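Local coordinates for protein similarities with probable monooxygenase (Photorhabdus luminescens, PDB 4HB9) that probably acts as an FAD-dependent monooxygenase related to the aromatic-ring hydroxylases, perhaps epoxidising stilbene, at residues A[159-164]-A[314-319]; A[7-12]-A[27-32]. All coordinates share one frame; numbering follows the deposited sequence.

Contact 1: A[159-164]-A[314-319]; sequences VGADGS and TLLGDA. With FAD (flavin-adenine dinucleotide), chain B.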
ATOM      1  N   VAL A 159      -0.921   5.459  18.185  1.00 20.74           N
ATOM      2  CA  VAL A 159      -0.640   4.510  17.117  1.00 20.83           C
ATOM      3  C   VAL A 159      -0.097   5.247  15.905  1.00 20.18           C
ATOM      4  O   VAL A 159      -0.762   6.127  15.366  1.00 20.22           O
ATOM      5  CB  VAL A 159      -1.902   3.729  16.686  1.00 20.04           C
ATOM      6  CG1 VAL A 159      -1.527   2.723  15.620  1.00 19.66           C
ATOM      7  CG2 VAL A 159      -2.542   3.038  17.858  1.00 19.48           C
ATOM      8  N   GLY A 160       1.114   4.881  15.487  1.00 20.15           N
ATOM      9  CA  GLY A 160       1.719   5.434  14.287  1.00 19.39           C
ATOM     10  C   GLY A 160       1.233   4.623  13.105  1.00 18.56           C
ATOM     11  O   GLY A 160       1.658   3.487  12.913  1.00 18.68           O
ATOM     12  N   ALA A 161       0.298   5.204  12.351  1.00 18.99           N
ATOM     13  CA  ALA A 161      -0.181   4.643  11.078  1.00 18.61           C
ATOM     14  C   ALA A 161       0.182   5.609   9.958  1.00 19.28           C
ATOM     15  O   ALA A 161      -0.610   5.868   9.033  1.00 17.07           O
ATOM     16  CB  ALA A 161      -1.678   4.406  11.149  1.00 18.31           C
ATOM     17  N   ASP A 162       1.401   6.150  10.057  1.00 19.48           N
ATOM     18  CA  ASP A 162       1.784   7.323   9.268  1.00 19.98           C
ATOM     19  C   ASP A 162       2.703   7.027   8.086  1.00 20.82           C
ATOM     20  O   ASP A 162       3.390   7.927   7.585  1.00 23.08           O
ATOM     21  CB  ASP A 162       2.328   8.453  10.172  1.00 20.97           C
ATOM     22  CG  ASP A 162       3.429   7.990  11.159  1.00 21.98           C
ATOM     23  OD1 ASP A 162       3.506   6.788  11.541  1.00 19.19           O
ATOM     24  OD2 ASP A 162       4.215   8.891  11.562  1.00 24.79           O
ATOM     25  N   GLY A 163       2.710   5.781   7.629  1.00 20.75           N
ATOM     26  CA  GLY A 163       3.318   5.457   6.339  1.00 22.34           C
ATOM     27  C   GLY A 163       4.801   5.119   6.417  1.00 22.22           C
ATOM     28  O   GLY A 163       5.402   5.117   7.495  1.00 20.88           O
ATOM     29  N   SER A 164       5.400   4.901   5.249  1.00 23.01           N
ATOM     30  CA  SER A 164       6.740   4.299   5.160  0.50 24.01           C
ATOM     31  C   SER A 164       7.852   5.094   5.852  1.00 25.90           C
ATOM     32  O   SER A 164       8.770   4.490   6.390  1.00 26.81           O
ATOM     33  CB  SER A 164       7.124   4.053   3.697  0.50 24.47           C
ATOM     34  OG  SER A 164       6.242   3.121   3.086  0.50 22.96           O
ATOM     35  N   THR A 314       2.544   2.387  19.780  1.00 20.82           N
ATOM     36  CA  THR A 314       2.774   1.288  18.864  1.00 19.65           C
ATOM     37  C   THR A 314       2.636   1.752  17.398  1.00 19.44           C
ATOM     38  O   THR A 314       2.459   2.922  17.134  1.00 18.04           O
ATOM     39  CB  THR A 314       1.897   0.063  19.200  1.00 19.99           C
ATOM     40  OG1 THR A 314       2.371  -1.078  18.503  1.00 20.16           O
ATOM     41  CG2 THR A 314       0.456   0.250  18.880  1.00 19.79           C
ATOM     42  N   LEU A 315       2.785   0.824  16.464  1.00 20.02           N
ATOM     43  CA  LEU A 315       2.822   1.167  15.032  1.00 20.90           C
ATOM     44  C   LEU A 315       1.975   0.219  14.240  1.00 20.28           C
ATOM     45  O   LEU A 315       1.769  -0.918  14.683  1.00 20.81           O
ATOM     46  CB  LEU A 315       4.256   1.073  14.502  1.00 19.67           C
ATOM     47  CG  LEU A 315       5.252   2.011  15.187  1.00 20.66           C
ATOM     48  CD1 LEU A 315       6.675   1.601  14.845  1.00 22.75           C
ATOM     49  CD2 LEU A 315       5.006   3.463  14.860  1.00 20.21           C
ATOM     50  N   LEU A 316       1.518   0.661  13.055  1.00 20.59           N
ATOM     51  CA  LEU A 316       0.905  -0.265  12.113  1.00 20.95           C
ATOM     52  C   LEU A 316       1.131   0.132  10.665  1.00 18.83           C
ATOM     53  O   LEU A 316       1.588   1.213  10.387  1.00 19.85           O
ATOM     54  CB  LEU A 316      -0.581  -0.525  12.395  1.00 22.62           C
ATOM     55  CG  LEU A 316      -1.703   0.451  12.146  1.00 24.13           C
ATOM     56  CD1 LEU A 316      -2.015   0.684  10.664  1.00 23.87           C
ATOM     57  CD2 LEU A 316      -2.939  -0.118  12.827  1.00 25.72           C
ATOM     58  N   GLY A 317       0.867  -0.799   9.766  1.00 19.41           N
ATOM     59  CA  GLY A 317       0.992  -0.541   8.342  1.00 18.67           C
ATOM     60  C   GLY A 317       2.424  -0.378   7.885  1.00 19.65           C
ATOM     61  O   GLY A 317       3.338  -0.998   8.445  1.00 18.93           O
ATOM     62  N   ASP A 318       2.604   0.453   6.851  1.00 19.53           N
ATOM     63  CA  ASP A 318       3.916   0.744   6.261  1.00 20.85           C
ATOM     64  C   ASP A 318       4.916   1.345   7.252  1.00 21.83           C
ATOM     65  O   ASP A 318       6.122   1.121   7.106  1.00 21.71           O
ATOM     66  CB  ASP A 318       3.785   1.645   5.031  1.00 21.90           C
ATOM     67  CG  ASP A 318       3.241   0.894   3.788  1.00 21.91           C
ATOM     68  OD1 ASP A 318       3.062  -0.338   3.845  1.00 21.72           O
ATOM     69  OD2 ASP A 318       2.998   1.550   2.747  1.00 24.56           O
ATOM     70  N   ALA A 319       4.425   2.057   8.263  1.00 20.38           N
ATOM     71  CA  ALA A 319       5.264   2.556   9.354  1.00 22.80           C
ATOM     72  C   ALA A 319       6.200   1.498   9.916  1.00 24.38           C
ATOM     73  O   ALA A 319       7.313   1.820  10.348  1.00 26.90           O
ATOM     74  CB  ALA A 319       4.414   3.151  10.472  1.00 23.28           C
TER
HETATM   75  PA  FAD B 501      -0.766   5.132   3.992  1.00 18.99           P
HETATM   76  O1A FAD B 501      -2.011   4.518   3.407  1.00 17.00           O
HETATM   77  O2A FAD B 501       0.378   5.674   3.205  1.00 17.34           O
HETATM   78  O5B FAD B 501      -1.222   6.249   5.044  1.00 19.33           O
HETATM   79  C5B FAD B 501      -0.291   7.037   5.763  1.00 19.32           C
HETATM   80  C4B FAD B 501      -1.058   8.280   6.170  1.00 19.66           C
HETATM   81  O4B FAD B 501      -0.287   8.996   7.151  1.00 18.75           O
HETATM   82  C3B FAD B 501      -1.336   9.241   4.997  1.00 19.66           C
HETATM   83  O3B FAD B 501      -2.688   9.703   5.006  1.00 18.16           O
HETATM   84  C2B FAD B 501      -0.350  10.361   5.263  1.00 19.94           C
HETATM   85  O2B FAD B 501      -0.728  11.633   4.769  1.00 19.53           O
HETATM   86  C1B FAD B 501      -0.307  10.361   6.798  1.00 18.90           C
HETATM   87  N9A FAD B 501       0.875  10.971   7.408  1.00 19.36           N
HETATM   88  C8A FAD B 501       2.178  10.772   7.074  1.00 21.62           C
HETATM   89  N7A FAD B 501       3.008  11.455   7.915  1.00 22.13           N
HETATM   90  C5A FAD B 501       2.206  12.102   8.788  1.00 21.17           C
HETATM   91  C6A FAD B 501       2.450  13.011   9.925  1.00 21.46           C
HETATM   92  N6A FAD B 501       3.736  13.325  10.206  1.00 21.83           N
HETATM   93  N1A FAD B 501       1.386  13.503  10.593  1.00 21.02           N
HETATM   94  C2A FAD B 501       0.123  13.142  10.271  1.00 22.38           C
HETATM   95  N3A FAD B 501      -0.182  12.317   9.250  1.00 20.84           N
HETATM   96  C4A FAD B 501       0.819  11.771   8.482  1.00 21.16           C
HETATM   97  N1  FAD B 501      -1.113  -2.776  -1.481  1.00 22.50           N
HETATM   98  C2  FAD B 501      -1.840  -3.909  -1.611  1.00 23.92           C
HETATM   99  O2  FAD B 501      -2.104  -4.649  -0.601  1.00 22.71           O
HETATM  100  N3  FAD B 501      -2.310  -4.274  -2.819  1.00 21.82           N
HETATM  101  C4  FAD B 501      -2.069  -3.618  -3.959  1.00 22.73           C
HETATM  102  O4  FAD B 501      -2.542  -4.039  -5.049  1.00 20.78           O
HETATM  103  C4X FAD B 501      -1.252  -2.403  -3.904  1.00 22.52           C
HETATM  104  N5  FAD B 501      -0.969  -1.661  -5.014  1.00 24.69           N
HETATM  105  C5X FAD B 501      -0.203  -0.553  -4.903  1.00 24.66           C
HETATM  106  C6  FAD B 501       0.116   0.200  -6.027  1.00 24.35           C
HETATM  107  C7  FAD B 501       0.899   1.353  -5.936  1.00 24.60           C
HETATM  108  C7M FAD B 501       1.245   2.174  -7.163  1.00 26.16           C
HETATM  109  C8  FAD B 501       1.411   1.780  -4.623  1.00 25.33           C
HETATM  110  C8M FAD B 501       2.251   3.031  -4.488  1.00 26.77           C
HETATM  111  C9  FAD B 501       1.096   1.031  -3.493  1.00 25.32           C
HETATM  112  C9A FAD B 501       0.310  -0.118  -3.568  1.00 23.98           C
HETATM  113  N10 FAD B 501      -0.003  -0.875  -2.417  1.00 23.38           N
HETATM  114  C10 FAD B 501      -0.774  -2.025  -2.551  1.00 22.79           C
HETATM  115  C1' FAD B 501       0.513  -0.529  -1.077  1.00 22.72           C
HETATM  116  C2' FAD B 501      -0.472   0.294  -0.248  1.00 21.11           C
HETATM  117  O2' FAD B 501      -0.960   1.402  -0.986  1.00 20.88           O
HETATM  118  C3' FAD B 501       0.238   0.795   1.008  1.00 19.79           C
HETATM  119  O3' FAD B 501       1.019  -0.271   1.547  1.00 21.26           O
HETATM  120  C4' FAD B 501      -0.775   1.243   2.052  1.00 19.01           C
HETATM  121  O4' FAD B 501      -1.224   2.536   1.689  1.00 18.96           O
HETATM  122  C5' FAD B 501      -0.185   1.306   3.444  1.00 18.62           C
HETATM  123  O5' FAD B 501      -1.213   1.732   4.313  1.00 18.00           O
HETATM  124  P   FAD B 501      -0.802   2.692   5.539  1.00 18.21           P
HETATM  125  O1P FAD B 501      -2.118   3.037   6.194  1.00 17.60           O
HETATM  126  O2P FAD B 501       0.300   2.032   6.325  1.00 16.96           O
HETATM  127  O3P FAD B 501      -0.115   4.013   4.940  1.00 16.51           O
HETATM  128  O   HOH W   1       1.569   3.157   8.424  1.00 14.93           O
HETATM  129  O   HOH W   2       3.064   4.534   3.178  1.00 26.30           O
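One water ties Gly163 to Ala319 and both to the FAD pyrophosphate. It accepts from Gly163 N (3.0 Å) and Ala319 N, and donates to Leu316 O and to FAD O2P, the last at 2.7 Å; with four bonds around it, it is probably well ordered. Gly163 O also receives a CA-H...O contact from Ala319 CA at 3.2 Å. A second water is held by Ser164 N and hands its hydrogens to Asp318 OD2 and FAD O2A. Upstream the chains are parallel strands: Gly160 N donates to Thr314 O almost straight (2.9 Å, 175°), and Gly160 O accepts from Leu316 N at 2.8 Å. Because Gly160 carries no side chain, Leu315 CD2 can lie 3.9 Å from its CA. The sequences fit two signatures of flavoprotein aromatic hydroxylases, the Asp-Gly pair at 162-163 and the Gly-Asp pair at 317-318, both set where strands give way to the cofactor. Gly317, with positive phi (70°), occupies the N-cap and lies against FAD O2P, which the next residue grips through Asp318 N. Asp318 CG stands beside its own backbone N and anti to the carbonyl carbon (chi1 -75°), bringing OD2 to accept from FAD O3' at 2.9 Å, while OD1 is held by Asn322. Small Ala161 turns its CB onto Leu316 CD1, 3.8 Å away, and Val159 CG1 meets the same leucine at CG. Asp162 starts out away from 314-319, but its carboxylate comes back alongside the Ala319 methyl, and OD1 is hydrogen-bonded to Ser166 OG.

Contact 2: A[7-12]-A[27-32]; sequences IGAGIG and VTIYER. With FAD (flavin-adenine dinucleotide), chain B; EDO (1,2-ethanediol), chain L.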
ATOM      1  N   ILE A   7      -1.946   8.534  14.305  1.00 17.59           N
ATOM      2  CA  ILE A   7      -1.328   9.437  13.330  1.00 17.83           C
ATOM      3  C   ILE A   7      -1.482   8.801  11.950  1.00 18.57           C
ATOM      4  O   ILE A   7      -0.948   7.702  11.708  1.00 18.29           O
ATOM      5  CB  ILE A   7       0.160   9.708  13.593  1.00 18.39           C
ATOM      6  CG1 ILE A   7       0.415  10.116  15.065  1.00 18.73           C
ATOM      7  CG2 ILE A   7       0.646  10.805  12.671  1.00 18.46           C
ATOM      8  CD1 ILE A   7      -0.426  11.252  15.599  1.00 18.61           C
ATOM      9  N   GLY A   8      -2.236   9.482  11.078  1.00 18.23           N
ATOM     10  CA  GLY A   8      -2.449   9.026   9.705  1.00 18.86           C
ATOM     11  C   GLY A   8      -3.828   8.467   9.409  1.00 18.26           C
ATOM     12  O   GLY A   8      -4.227   7.436   9.958  1.00 18.80           O
ATOM     13  N   ALA A   9      -4.552   9.162   8.535  1.00 18.58           N
ATOM     14  CA  ALA A   9      -5.810   8.674   7.984  1.00 18.42           C
ATOM     15  C   ALA A   9      -5.554   8.014   6.630  1.00 19.92           C
ATOM     16  O   ALA A   9      -6.130   8.406   5.598  1.00 19.83           O
ATOM     17  CB  ALA A   9      -6.799   9.788   7.829  1.00 17.54           C
ATOM     18  N   GLY A  10      -4.672   7.023   6.644  1.00 19.43           N
ATOM     19  CA  GLY A  10      -4.423   6.174   5.478  1.00 18.60           C
ATOM     20  C   GLY A  10      -5.246   4.911   5.554  1.00 17.27           C
ATOM     21  O   GLY A  10      -6.237   4.827   6.274  1.00 17.16           O
ATOM     22  N   ILE A  11      -4.829   3.898   4.814  1.00 17.46           N
ATOM     23  CA  ILE A  11      -5.569   2.655   4.774  1.00 17.84           C
ATOM     24  C   ILE A  11      -5.704   2.040   6.163  1.00 17.19           C
ATOM     25  O   ILE A  11      -6.809   1.694   6.598  1.00 17.06           O
ATOM     26  CB  ILE A  11      -4.875   1.624   3.857  1.00 19.60           C
ATOM     27  CG1 ILE A  11      -4.776   2.132   2.411  1.00 22.72           C
ATOM     28  CG2 ILE A  11      -5.601   0.297   3.890  1.00 19.39           C
ATOM     29  CD1 ILE A  11      -6.076   2.497   1.749  1.00 25.08           C
ATOM     30  N   GLY A  12      -4.570   1.874   6.841  1.00 16.50           N
ATOM     31  CA  GLY A  12      -4.541   1.256   8.158  1.00 16.29           C
ATOM     32  C   GLY A  12      -5.240   2.047   9.245  1.00 16.49           C
ATOM     33  O   GLY A  12      -6.026   1.492  10.006  1.00 16.46           O
ATOM     34  N   VAL A  27     -11.580   7.299  19.890  1.00 22.29           N
ATOM     35  CA  VAL A  27     -10.486   7.327  18.924  1.00 21.50           C
ATOM     36  C   VAL A  27     -10.496   8.628  18.160  1.00 20.79           C
ATOM     37  O   VAL A  27     -11.569   9.148  17.768  1.00 20.43           O
ATOM     38  CB  VAL A  27     -10.529   6.086  17.971  1.00 21.86           C
ATOM     39  CG1 VAL A  27     -11.890   5.962  17.318  1.00 22.82           C
ATOM     40  CG2 VAL A  27      -9.409   6.125  16.925  1.00 21.69           C
ATOM     41  N   THR A  28      -9.299   9.157  17.940  1.00 19.98           N
ATOM     42  CA  THR A  28      -9.088  10.305  17.089  1.00 20.78           C
ATOM     43  C   THR A  28      -7.942  10.007  16.118  1.00 20.26           C
ATOM     44  O   THR A  28      -6.949   9.353  16.486  1.00 20.77           O
ATOM     45  CB  THR A  28      -8.723  11.551  17.939  1.00 22.80           C
ATOM     46  OG1 THR A  28      -9.741  11.780  18.919  1.00 23.56           O
ATOM     47  CG2 THR A  28      -8.584  12.763  17.081  1.00 24.62           C
ATOM     48  N   ILE A  29      -8.088  10.483  14.879  1.00 18.65           N
ATOM     49  CA  ILE A  29      -7.031  10.393  13.896  1.00 18.76           C
ATOM     50  C   ILE A  29      -6.524  11.767  13.571  1.00 18.35           C
ATOM     51  O   ILE A  29      -7.306  12.669  13.321  1.00 20.24           O
ATOM     52  CB  ILE A  29      -7.517   9.775  12.553  1.00 17.65           C
ATOM     53  CG1 ILE A  29      -8.014   8.340  12.743  1.00 18.64           C
ATOM     54  CG2 ILE A  29      -6.391   9.815  11.533  1.00 18.40           C
ATOM     55  CD1 ILE A  29      -8.739   7.808  11.520  1.00 18.23           C
ATOM     56  N   TYR A  30      -5.210  11.915  13.522  1.00 19.14           N
ATOM     57  CA  TYR A  30      -4.570  13.163  13.120  1.00 20.47           C
ATOM     58  C   TYR A  30      -3.864  12.932  11.786  1.00 19.63           C
ATOM     59  O   TYR A  30      -2.984  12.091  11.671  1.00 20.19           O
ATOM     60  CB  TYR A  30      -3.589  13.655  14.197  1.00 21.31           C
ATOM     61  CG  TYR A  30      -4.233  13.680  15.565  1.00 23.27           C
ATOM     62  CD1 TYR A  30      -4.965  14.795  16.002  1.00 25.20           C
ATOM     63  CD2 TYR A  30      -4.164  12.576  16.398  1.00 24.34           C
ATOM     64  CE1 TYR A  30      -5.577  14.798  17.253  1.00 26.99           C
ATOM     65  CE2 TYR A  30      -4.772  12.578  17.635  1.00 24.58           C
ATOM     66  CZ  TYR A  30      -5.462  13.686  18.056  1.00 26.55           C
ATOM     67  OH  TYR A  30      -6.056  13.650  19.300  1.00 30.52           O
ATOM     68  N   GLU A  31      -4.290  13.686  10.784  1.00 20.67           N
ATOM     69  CA  GLU A  31      -3.833  13.523   9.396  1.00 20.68           C
ATOM     70  C   GLU A  31      -3.206  14.799   8.888  1.00 20.28           C
ATOM     71  O   GLU A  31      -3.772  15.882   9.046  1.00 19.56           O
ATOM     72  CB  GLU A  31      -5.020  13.119   8.497  1.00 20.76           C
ATOM     73  CG  GLU A  31      -4.752  13.223   6.999  1.00 21.29           C
ATOM     74  CD  GLU A  31      -3.579  12.355   6.537  1.00 21.42           C
ATOM     75  OE1 GLU A  31      -3.525  11.178   6.932  1.00 19.48           O
ATOM     76  OE2 GLU A  31      -2.732  12.855   5.766  1.00 22.72           O
ATOM     77  N   ARG A  32      -2.035  14.673   8.256  1.00 21.95           N
ATOM     78  CA  ARG A  32      -1.295  15.848   7.785  1.00 22.14           C
ATOM     79  C   ARG A  32      -1.980  16.560   6.617  1.00 24.00           C
ATOM     80  O   ARG A  32      -1.894  17.760   6.512  1.00 21.41           O
ATOM     81  CB  ARG A  32       0.138  15.503   7.406  1.00 24.09           C
ATOM     82  CG  ARG A  32       0.268  14.598   6.193  1.00 26.29           C
ATOM     83  CD  ARG A  32       1.710  14.353   5.810  1.00 28.42           C
ATOM     84  NE  ARG A  32       1.755  13.349   4.750  1.00 31.04           N
ATOM     85  CZ  ARG A  32       2.869  12.873   4.217  1.00 33.04           C
ATOM     86  NH1 ARG A  32       4.054  13.323   4.622  1.00 34.03           N
ATOM     87  NH2 ARG A  32       2.788  11.956   3.265  1.00 34.06           N
TER
HETATM   88  PA  FAD B 501      -0.766   5.132   3.992  1.00 18.99           P
HETATM   89  O1A FAD B 501      -2.011   4.518   3.407  1.00 17.00           O
HETATM   90  O2A FAD B 501       0.378   5.674   3.205  1.00 17.34           O
HETATM   91  O5B FAD B 501      -1.222   6.249   5.044  1.00 19.33           O
HETATM   92  C5B FAD B 501      -0.291   7.037   5.763  1.00 19.32           C
HETATM   93  C4B FAD B 501      -1.058   8.280   6.170  1.00 19.66           C
HETATM   94  O4B FAD B 501      -0.287   8.996   7.151  1.00 18.75           O
HETATM   95  C3B FAD B 501      -1.336   9.241   4.997  1.00 19.66           C
HETATM   96  O3B FAD B 501      -2.688   9.703   5.006  1.00 18.16           O
HETATM   97  C2B FAD B 501      -0.350  10.361   5.263  1.00 19.94           C
HETATM   98  O2B FAD B 501      -0.728  11.633   4.769  1.00 19.53           O
HETATM   99  C1B FAD B 501      -0.307  10.361   6.798  1.00 18.90           C
HETATM  100  N9A FAD B 501       0.875  10.971   7.408  1.00 19.36           N
HETATM  101  C8A FAD B 501       2.178  10.772   7.074  1.00 21.62           C
HETATM  102  N7A FAD B 501       3.008  11.455   7.915  1.00 22.13           N
HETATM  103  C5A FAD B 501       2.206  12.102   8.788  1.00 21.17           C
HETATM  104  C6A FAD B 501       2.450  13.011   9.925  1.00 21.46           C
HETATM  105  N6A FAD B 501       3.736  13.325  10.206  1.00 21.83           N
HETATM  106  N1A FAD B 501       1.386  13.503  10.593  1.00 21.02           N
HETATM  107  C2A FAD B 501       0.123  13.142  10.271  1.00 22.38           C
HETATM  108  N3A FAD B 501      -0.182  12.317   9.250  1.00 20.84           N
HETATM  109  C4A FAD B 501       0.819  11.771   8.482  1.00 21.16           C
HETATM  110  N1  FAD B 501      -1.113  -2.776  -1.481  1.00 22.50           N
HETATM  111  C2  FAD B 501      -1.840  -3.909  -1.611  1.00 23.92           C
HETATM  112  O2  FAD B 501      -2.104  -4.649  -0.601  1.00 22.71           O
HETATM  113  N3  FAD B 501      -2.310  -4.274  -2.819  1.00 21.82           N
HETATM  114  C4  FAD B 501      -2.069  -3.618  -3.959  1.00 22.73           C
HETATM  115  O4  FAD B 501      -2.542  -4.039  -5.049  1.00 20.78           O
HETATM  116  C4X FAD B 501      -1.252  -2.403  -3.904  1.00 22.52           C
HETATM  117  N5  FAD B 501      -0.969  -1.661  -5.014  1.00 24.69           N
HETATM  118  C5X FAD B 501      -0.203  -0.553  -4.903  1.00 24.66           C
HETATM  119  C6  FAD B 501       0.116   0.200  -6.027  1.00 24.35           C
HETATM  120  C7  FAD B 501       0.899   1.353  -5.936  1.00 24.60           C
HETATM  121  C7M FAD B 501       1.245   2.174  -7.163  1.00 26.16           C
HETATM  122  C8  FAD B 501       1.411   1.780  -4.623  1.00 25.33           C
HETATM  123  C8M FAD B 501       2.251   3.031  -4.488  1.00 26.77           C
HETATM  124  C9  FAD B 501       1.096   1.031  -3.493  1.00 25.32           C
HETATM  125  C9A FAD B 501       0.310  -0.118  -3.568  1.00 23.98           C
HETATM  126  N10 FAD B 501      -0.003  -0.875  -2.417  1.00 23.38           N
HETATM  127  C10 FAD B 501      -0.774  -2.025  -2.551  1.00 22.79           C
HETATM  128  C1' FAD B 501       0.513  -0.529  -1.077  1.00 22.72           C
HETATM  129  C2' FAD B 501      -0.472   0.294  -0.248  1.00 21.11           C
HETATM  130  O2' FAD B 501      -0.960   1.402  -0.986  1.00 20.88           O
HETATM  131  C3' FAD B 501       0.238   0.795   1.008  1.00 19.79           C
HETATM  132  O3' FAD B 501       1.019  -0.271   1.547  1.00 21.26           O
HETATM  133  C4' FAD B 501      -0.775   1.243   2.052  1.00 19.01           C
HETATM  134  O4' FAD B 501      -1.224   2.536   1.689  1.00 18.96           O
HETATM  135  C5' FAD B 501      -0.185   1.306   3.444  1.00 18.62           C
HETATM  136  O5' FAD B 501      -1.213   1.732   4.313  1.00 18.00           O
HETATM  137  P   FAD B 501      -0.802   2.692   5.539  1.00 18.21           P
HETATM  138  O1P FAD B 501      -2.118   3.037   6.194  1.00 17.60           O
HETATM  139  O2P FAD B 501       0.300   2.032   6.325  1.00 16.96           O
HETATM  140  O3P FAD B 501      -0.115   4.013   4.940  1.00 16.51           O
HETATM  141  C1  EDO L 511      -6.016  11.779   2.727  1.00 52.23           C
HETATM  142  O1  EDO L 511      -6.322  11.281   4.032  1.00 52.81           O
HETATM  143  C2  EDO L 511      -4.553  12.163   2.717  1.00 51.97           C
HETATM  144  O2  EDO L 511      -3.727  10.995   2.822  1.00 50.61           O
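Ile29 presses its CG2 methyl against the turn after Ile7, lying 3.6 Å from Ala9 N and close to Gly8 O and Ala9 CB as well. This branch is anti to the backbone N, which carries it across to the glycine-rich loop; a beta-branched residue suits both the strand and close packing against the backbone of the loop, and alanine is small enough to sit beside it. Tyr30 pairs in parallel with Ile7, the bridge that falls within these two segments, and its O accepts from Gly8 N at 2.8 Å. Its ring is met obliquely by Ile7 CD1, 4.0 Å from Tyr30 CD2. Gly8, at a positive phi of 107°, brings its CA to 3.3 Å from FAD O4B, a proximity suited to a residue without CB. Glu31 comes next, and its carboxylate takes part in four hydrogen bonds. CG is anti to the backbone N (chi1 167°) and the chain bends at chi2, bringing the carboxylate back over the loop. OE1 uses its anti lone pair for Ala9 N (2.8 Å) and also accepts from FAD O3B; OE2 accepts from FAD O2B at 2.6 Å and from Asn33 N. An acidic residue here reads the ribose diol, consistent with the GxGxxG pattern of Rossmann-type FAD folds. Arg32 follows, its guanidinium laid with one face over FAD C8A and NE donating to FAD O2B. Across the loop, Gly10 is the N-cap of helix 11-22, whose first amides hold the pyrophosphate: Gly12 N to FAD O1P at 2.8 Å, Ile11 N to FAD O1A. The unit is the beta-alpha-beta crossover of strand 3-7, helix 11-22 and strand 26-30, flanked by strand 126-127 beyond Ile29 and by helix 111-119 against Ile11.

Overall arrangement
Contacts 1 and 2 belong to one parallel sheet, with centres about 10 Å apart. Strand 3-7 lies between strands 26-30 and 157-160, and strand 313-315 borders the far side, so the two contacts meet along Ile7: probable hydrogen bonds join Val159 O to Ile7 N and Ala161 N to Ile7 O, each 2.9 Å. Further on, Leu316 CD1 packs on Gly12 CA at 3.6 Å. Both contacts converge on FAD. The 7-12/27-32 pair grips the adenosine ribose and one oxygen of each phosphate; the 159-164/314-319 pair binds O2P through Asp318 N, reaches O2A through a water and continues to the ribityl chain, which leads to the flavin ring.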